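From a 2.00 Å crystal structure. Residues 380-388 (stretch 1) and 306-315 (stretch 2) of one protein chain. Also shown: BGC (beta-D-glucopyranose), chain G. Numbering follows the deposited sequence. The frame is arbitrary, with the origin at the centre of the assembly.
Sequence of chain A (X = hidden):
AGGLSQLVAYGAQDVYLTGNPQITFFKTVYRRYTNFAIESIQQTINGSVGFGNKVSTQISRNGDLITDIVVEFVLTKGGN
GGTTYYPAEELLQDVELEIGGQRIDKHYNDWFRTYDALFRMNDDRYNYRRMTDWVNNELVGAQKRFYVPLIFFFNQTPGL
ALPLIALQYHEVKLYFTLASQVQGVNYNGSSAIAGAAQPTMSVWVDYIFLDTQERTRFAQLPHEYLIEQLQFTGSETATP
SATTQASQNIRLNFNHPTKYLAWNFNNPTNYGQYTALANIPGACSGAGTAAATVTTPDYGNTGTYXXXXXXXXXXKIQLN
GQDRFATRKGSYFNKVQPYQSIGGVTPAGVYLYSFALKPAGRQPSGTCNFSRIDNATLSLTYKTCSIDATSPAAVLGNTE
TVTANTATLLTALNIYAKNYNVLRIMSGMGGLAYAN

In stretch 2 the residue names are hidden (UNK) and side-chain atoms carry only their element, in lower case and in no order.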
ATOM      1  N   LEU A 380     -17.368  26.188 -12.602  1.00 35.14           N
ATOM      2  CA  LEU A 380     -16.065  25.841 -13.146  1.00 35.66           C
ATOM      3  C   LEU A 380     -15.418  27.059 -13.791  1.00 38.90           C
ATOM      4  O   LEU A 380     -16.101  27.961 -14.281  1.00 41.79           O
ATOM      5  CB  LEU A 380     -16.177  24.718 -14.183  1.00 33.96           C
ATOM      6  CG  LEU A 380     -16.748  23.382 -13.709  1.00 34.28           C
ATOM      7  CD1 LEU A 380     -16.878  22.425 -14.879  1.00 36.56           C
ATOM      8  CD2 LEU A 380     -15.869  22.787 -12.623  1.00 34.82           C
ATOM      9  N   THR A 381     -14.087  27.074 -13.774  1.00 38.07           N
ATOM     10  CA  THR A 381     -13.300  28.068 -14.491  1.00 37.73           C
ATOM     11  C   THR A 381     -12.105  27.362 -15.108  1.00 34.91           C
ATOM     12  O   THR A 381     -11.359  26.674 -14.406  1.00 33.56           O
ATOM     13  CB  THR A 381     -12.834  29.200 -13.566  1.00 40.05           C
ATOM     14  OG1 THR A 381     -13.974  29.892 -13.043  1.00 39.65           O
ATOM     15  CG2 THR A 381     -11.957  30.185 -14.328  1.00 41.84           C
ATOM     16  N   TYR A 382     -11.930  27.530 -16.413  1.00 33.81           N
ATOM     17  CA  TYR A 382     -10.901  26.818 -17.154  1.00 30.52           C
ATOM     18  C   TYR A 382      -9.655  27.677 -17.314  1.00 29.35           C
ATOM     19  O   TYR A 382      -9.704  28.909 -17.266  1.00 31.27           O
ATOM     20  CB  TYR A 382     -11.422  26.393 -18.530  1.00 29.90           C
ATOM     21  CG  TYR A 382     -12.668  25.545 -18.461  1.00 28.63           C
ATOM     22  CD1 TYR A 382     -12.600  24.205 -18.116  1.00 29.49           C
ATOM     23  CD2 TYR A 382     -13.916  26.089 -18.730  1.00 29.84           C
ATOM     24  CE1 TYR A 382     -13.736  23.428 -18.048  1.00 31.92           C
ATOM     25  CE2 TYR A 382     -15.059  25.318 -18.663  1.00 31.45           C
ATOM     26  CZ  TYR A 382     -14.963  23.988 -18.321  1.00 33.02           C
ATOM     27  OH  TYR A 382     -16.096  23.211 -18.251  1.00 37.00           O
ATOM     28  N   LYS A 383      -8.525  27.002 -17.499  1.00 30.56           N
ATOM     29  CA  LYS A 383      -7.287  27.692 -17.807  1.00 33.45           C
ATOM     30  C   LYS A 383      -7.334  28.251 -19.225  1.00 35.96           C
ATOM     31  O   LYS A 383      -8.168  27.866 -20.050  1.00 38.48           O
ATOM     32  CB  LYS A 383      -6.093  26.749 -17.658  1.00 29.66           C
ATOM     33  CG  LYS A 383      -5.962  26.119 -16.283  1.00 28.54           C
ATOM     34  CD  LYS A 383      -4.798  25.145 -16.250  1.00 29.07           C
ATOM     35  CE  LYS A 383      -4.697  24.441 -14.909  1.00 29.26           C
ATOM     36  NZ  LYS A 383      -3.604  23.430 -14.909  1.00 31.52           N
ATOM     37  N   THR A 384      -6.421  29.174 -19.506  1.00 38.34           N
ATOM     38  CA  THR A 384      -6.268  29.700 -20.857  1.00 36.32           C
ATOM     39  C   THR A 384      -5.400  28.730 -21.648  1.00 33.20           C
ATOM     40  O   THR A 384      -4.197  28.611 -21.391  1.00 35.73           O
ATOM     41  CB  THR A 384      -5.650  31.095 -20.828  1.00 39.77           C
ATOM     42  OG1 THR A 384      -6.482  31.973 -20.061  1.00 40.87           O
ATOM     43  CG2 THR A 384      -5.517  31.643 -22.238  1.00 43.22           C
ATOM     44  N   CYS A 385      -6.008  28.034 -22.608  1.00 30.35           N
ATOM     45  CA  CYS A 385      -5.306  27.029 -23.405  1.00 32.70           C
ATOM     46  C   CYS A 385      -4.469  27.731 -24.477  1.00 32.90           C
ATOM     47  O   CYS A 385      -4.716  27.633 -25.681  1.00 33.49           O
ATOM     48  CB  CYS A 385      -6.299  26.053 -24.015  1.00 35.77           C
ATOM     49  SG  CYS A 385      -7.524  25.437 -22.842  1.00 38.79           S
ATOM     50  N   SER A 386      -3.449  28.450 -24.011  1.00 30.88           N
ATOM     51  CA  SER A 386      -2.643  29.299 -24.875  1.00 31.04           C
ATOM     52  C   SER A 386      -1.228  28.785 -25.099  1.00 32.04           C
ATOM     53  O   SER A 386      -0.501  29.370 -25.909  1.00 33.39           O
ATOM     54  CB  SER A 386      -2.572  30.720 -24.298  1.00 34.87           C
ATOM     55  OG  SER A 386      -2.020  30.708 -22.993  1.00 35.37           O
ATOM     56  N   ILE A 387      -0.818  27.717 -24.420  1.00 31.46           N
ATOM     57  CA  ILE A 387       0.541  27.204 -24.555  1.00 32.54           C
ATOM     58  C   ILE A 387       0.657  26.394 -25.837  1.00 34.96           C
ATOM     59  O   ILE A 387      -0.251  25.633 -26.195  1.00 37.20           O
ATOM     60  CB  ILE A 387       0.927  26.350 -23.337  1.00 32.11           C
ATOM     61  CG1 ILE A 387       0.722  27.126 -22.039  1.00 32.86           C
ATOM     62  CG2 ILE A 387       2.372  25.888 -23.457  1.00 33.98           C
ATOM     63  CD1 ILE A 387       1.031  26.297 -20.817  1.00 32.24           C
ATOM     64  N   ASP A 388       1.774  26.563 -26.541  1.00 35.10           N
ATOM     65  CA  ASP A 388       2.041  25.754 -27.722  1.00 34.94           C
ATOM     66  C   ASP A 388       2.332  24.334 -27.271  1.00 31.38           C
ATOM     67  O   ASP A 388       3.334  24.086 -26.600  1.00 34.09           O
ATOM     68  CB  ASP A 388       3.220  26.338 -28.504  1.00 38.82           C
ATOM     69  CG  ASP A 388       3.566  25.538 -29.756  1.00 43.90           C
ATOM     70  OD1 ASP A 388       2.907  24.514 -30.044  1.00 46.08           O
ATOM     71  OD2 ASP A 388       4.513  25.941 -30.462  1.00 45.84           O
ATOM     72  N   UNK A 306       0.953  15.209 -14.739  1.00 26.14           N
ATOM     73  CA  UNK A 306       1.347  16.594 -14.964  1.00 28.67           C
ATOM     74  C   UNK A 306       0.110  17.479 -14.883  1.00 31.91           C
ATOM     75  O   UNK A 306      -0.763  17.419 -15.753  1.00 34.87           O
ATOM     76  c   UNK A 306       2.033  16.732 -16.319  1.00 28.64           C
ATOM     77  n   UNK A 306       3.802  18.022 -17.337  1.00 35.13           N
ATOM     78  o   UNK A 306       2.565  18.982 -15.728  1.00 35.38           O
ATOM     79  c   UNK A 306       2.825  18.012 -16.438  1.00 32.57           C
ATOM     80  N   UNK A 307       0.033  18.294 -13.827  1.00 28.40           N
ATOM     81  CA  UNK A 307      -1.092  19.210 -13.677  1.00 28.99           C
ATOM     82  C   UNK A 307      -1.114  20.257 -14.783  1.00 25.13           C
ATOM     83  O   UNK A 307      -2.185  20.772 -15.130  1.00 26.66           O
ATOM     84  c   UNK A 307      -3.465  20.596 -12.236  1.00 38.60           C
ATOM     85  o   UNK A 307      -4.299  21.453 -12.599  1.00 38.13           O
ATOM     86  c   UNK A 307      -1.036  19.873 -12.297  1.00 31.86           C
ATOM     87  o   UNK A 307      -3.773  19.407 -11.991  1.00 38.22           O
ATOM     88  c   UNK A 307      -2.014  21.021 -12.096  1.00 35.55           C
ATOM     89  N   UNK A 308       0.048  20.572 -15.362  1.00 22.53           N
ATOM     90  CA  UNK A 308       0.112  21.569 -16.423  1.00 25.01           C
ATOM     91  C   UNK A 308      -0.745  21.188 -17.624  1.00 26.47           C
ATOM     92  O   UNK A 308      -1.166  22.072 -18.378  1.00 27.81           O
ATOM     93  n   UNK A 308       0.669  25.044 -17.175  1.00 28.75           N
ATOM     94  c   UNK A 308       1.738  24.280 -16.982  1.00 31.89           C
ATOM     95  o   UNK A 308       2.644  24.588 -16.207  1.00 34.70           O
ATOM     96  c   UNK A 308       1.787  22.978 -17.755  1.00 30.91           C
ATOM     97  c   UNK A 308       1.565  21.772 -16.860  1.00 26.97           C
ATOM     98  N   UNK A 309      -1.015  19.899 -17.816  1.00 28.89           N
ATOM     99  CA  UNK A 309      -1.824  19.425 -18.930  1.00 28.00           C
ATOM    100  C   UNK A 309      -3.301  19.267 -18.581  1.00 25.71           C
ATOM    101  O   UNK A 309      -4.091  18.899 -19.456  1.00 27.24           O
ATOM    102  c   UNK A 309       0.605  16.732 -20.416  1.00 28.52           C
ATOM    103  c   UNK A 309       0.183  18.109 -19.932  1.00 26.92           C
ATOM    104  c   UNK A 309       0.377  19.143 -21.030  1.00 27.13           C
ATOM    105  c   UNK A 309      -1.272  18.096 -19.458  1.00 28.15           C
ATOM    106  N   UNK A 310      -3.691  19.524 -17.334  1.00 26.58           N
ATOM    107  CA  UNK A 310      -5.100  19.529 -16.969  1.00 24.57           C
ATOM    108  C   UNK A 310      -5.733  20.868 -17.341  1.00 27.72           C
ATOM    109  O   UNK A 310      -5.048  21.879 -17.515  1.00 33.75           O
ATOM    110  c   UNK A 310      -5.270  19.249 -15.476  1.00 25.03           C
ATOM    111  N   UNK A 311      -7.061  20.871 -17.459  1.00 27.27           N
ATOM    112  CA  UNK A 311      -7.737  22.016 -18.061  1.00 27.52           C
ATOM    113  C   UNK A 311      -8.419  22.886 -17.010  1.00 28.19           C
ATOM    114  O   UNK A 311      -8.585  24.096 -17.204  1.00 27.78           O
ATOM    115  c   UNK A 311      -8.738  21.545 -19.133  1.00 27.49           C
ATOM    116  c   UNK A 311      -9.207  22.712 -19.992  1.00 28.34           C
ATOM    117  c   UNK A 311      -9.910  20.802 -18.507  1.00 30.05           C
ATOM    118  N   UNK A 312      -8.818  22.287 -15.889  1.00 28.71           N
ATOM    119  CA  UNK A 312      -9.590  23.006 -14.883  1.00 27.15           C
ATOM    120  C   UNK A 312      -8.679  23.916 -14.066  1.00 28.50           C
ATOM    121  O   UNK A 312      -7.684  23.461 -13.495  1.00 30.10           O
ATOM    122  c   UNK A 312     -11.257  22.669 -12.938  1.00 23.48           C
ATOM    123  c   UNK A 312     -11.882  21.621 -12.027  1.00 22.03           C
ATOM    124  c   UNK A 312     -10.326  22.026 -13.971  1.00 22.97           C
ATOM    125  c   UNK A 312     -12.335  23.509 -13.612  1.00 22.32           C
ATOM    126  N   UNK A 313      -9.018  25.204 -14.020  1.00 27.90           N
ATOM    127  CA  UNK A 313      -8.255  26.165 -13.230  1.00 28.84           C
ATOM    128  C   UNK A 313      -8.755  26.253 -11.793  1.00 28.75           C
ATOM    129  O   UNK A 313      -7.960  26.156 -10.854  1.00 29.25           O
ATOM    130  o   UNK A 313      -8.175  29.670 -12.792  1.00 35.62           O
ATOM    131  o   UNK A 313      -6.431  28.347 -12.644  1.00 35.24           O
ATOM    132  c   UNK A 313      -7.586  28.599 -13.046  1.00 33.78           C
ATOM    133  c   UNK A 313      -8.302  27.553 -13.875  1.00 31.37           C
ATOM    134  N   UNK A 314     -10.057  26.447 -11.605  1.00 28.11           N
ATOM    135  CA  UNK A 314     -10.628  26.538 -10.270  1.00 27.00           C
ATOM    136  C   UNK A 314     -12.052  26.008 -10.304  1.00 25.93           C
ATOM    137  O   UNK A 314     -12.658  25.872 -11.369  1.00 26.23           O
ATOM    138  c   UNK A 314     -10.597  27.977  -9.742  1.00 33.30           C
ATOM    139  o   UNK A 314     -11.384  28.837 -10.548  1.00 40.27           O
ATOM    140  N   UNK A 315     -12.585  25.708  -9.121  1.00 24.70           N
ATOM    141  CA  UNK A 315     -13.933  25.166  -9.039  1.00 25.17           C
ATOM    142  C   UNK A 315     -14.500  25.387  -7.645  1.00 28.89           C
ATOM    143  O   UNK A 315     -13.759  25.489  -6.665  1.00 31.86           O
ATOM    144  c   UNK A 315     -13.959  23.673  -9.386  1.00 26.60           C
TER
HETATM  145  C2  BGC G   1       5.804  29.882 -22.094  1.00 29.37           C
HETATM  146  C3  BGC G   1       6.043  31.013 -23.083  1.00 29.72           C
HETATM  147  C4  BGC G   1       5.280  30.731 -24.368  1.00 30.55           C
HETATM  148  C5  BGC G   1       3.808  30.485 -24.069  1.00 31.49           C
HETATM  149  C6  BGC G   1       3.035  30.183 -25.347  1.00 34.03           C
HETATM  150  C1  BGC G   1       4.317  29.595 -21.915  1.00 27.78           C
HETATM  151  O2  BGC G   1       6.381  30.225 -20.829  1.00 32.99           O
HETATM  152  O3  BGC G   1       7.436  31.076 -23.389  1.00 32.39           O
HETATM  153  O4  BGC G   1       5.414  31.837 -25.267  1.00 34.09           O
HETATM  154  O5  BGC G   1       3.672  29.385 -23.170  1.00 30.38           O
HETATM  155  O6  BGC G   1       3.484  28.938 -25.892  1.00 34.38           O
HETATM  156  O   HOH W   1     -14.396  29.044 -10.095  1.00 34.64           O

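Position 306 carries two carbons, the second bearing one oxygen and one nitrogen: a short amide that does not touch stretch 1. It is Asn306, and its OD1 accepts the backbone N of position 308 at 3.0 Å, bracing the turn that follows.

Position 307 has three carbons in line, the third holding two oxygens. One of these oxygens lies 3.1 Å from Lys383 NZ, a salt bridge, so a long carboxylate fits: Glu307.

Position 308 shows three carbons ending in one oxygen and one nitrogen, the nitrogen 3.9 Å from Ile387 CD1. This longer amide is Gln308; its NE2 is satisfied elsewhere in the structure.

Position 309 has four carbons, forked at the second; its CA-to-CB bond points away from stretch 1, and although the end of the side chain comes nearer, it makes no contact. It is Leu309, closing the 3-10 segment.

Position 310 has one carbon, hence Ala310. Its contribution is backbone: Lys383 NZ gives its O a weak hydrogen bond at 3.4 Å.

Position 311 bears one carbon carrying two more, a fork at the first atom. One tip lies 4.2 Å from Tyr382 CD1 and 4.3 Å from Cys385 SG, an apolar contact with each. This is Val311, whose O also accepts Lys383 N at 2.9 Å in a nearly straight hydrogen bond.

Position 312 has four carbons forked at the second; although CA-to-CB points away, one tip returns to 3.7 Å from Leu380 CD2. It is Leu312.

Position 313 has two carbons, the second with two oxygens, and its CB sits 3.7 Å from Lys383 CG. The short carboxylate is Asp313, with both oxygens satisfied elsewhere in the structure.

Position 314 has one carbon, then one oxygen 3.4 Å from Thr381 CB. It is Ser314, and a water bridges its OG and Thr381 OG1, 3.1 Å from each.

Position 315 has one carbon, 3.9 Å from Leu380 CD2, on the same sheet face as that leucine: Ala315.

The contact is an antiparallel strand pairing with a bulge. Thr381 N donates to Ser314 O at 3.0 Å, while Thr381 O accepts both Ser314 N at 3.1 Å and Asp313 N at 2.8 Å. One carbonyl thus serves two successive amides as the register shifts by one, and Tyr382 then pairs with Leu312. Thr381 and Ser314 share a partly exposed, watered face; Leu380 and Ala315 share a buried one. Beyond the bulge, the extended Lys383 side chain reaches back to the turn and pins it by charge. The rule is backbone register first, with one long lysine tying down the loop.

Stretch 2 (306-315) NEQLAVLDSA
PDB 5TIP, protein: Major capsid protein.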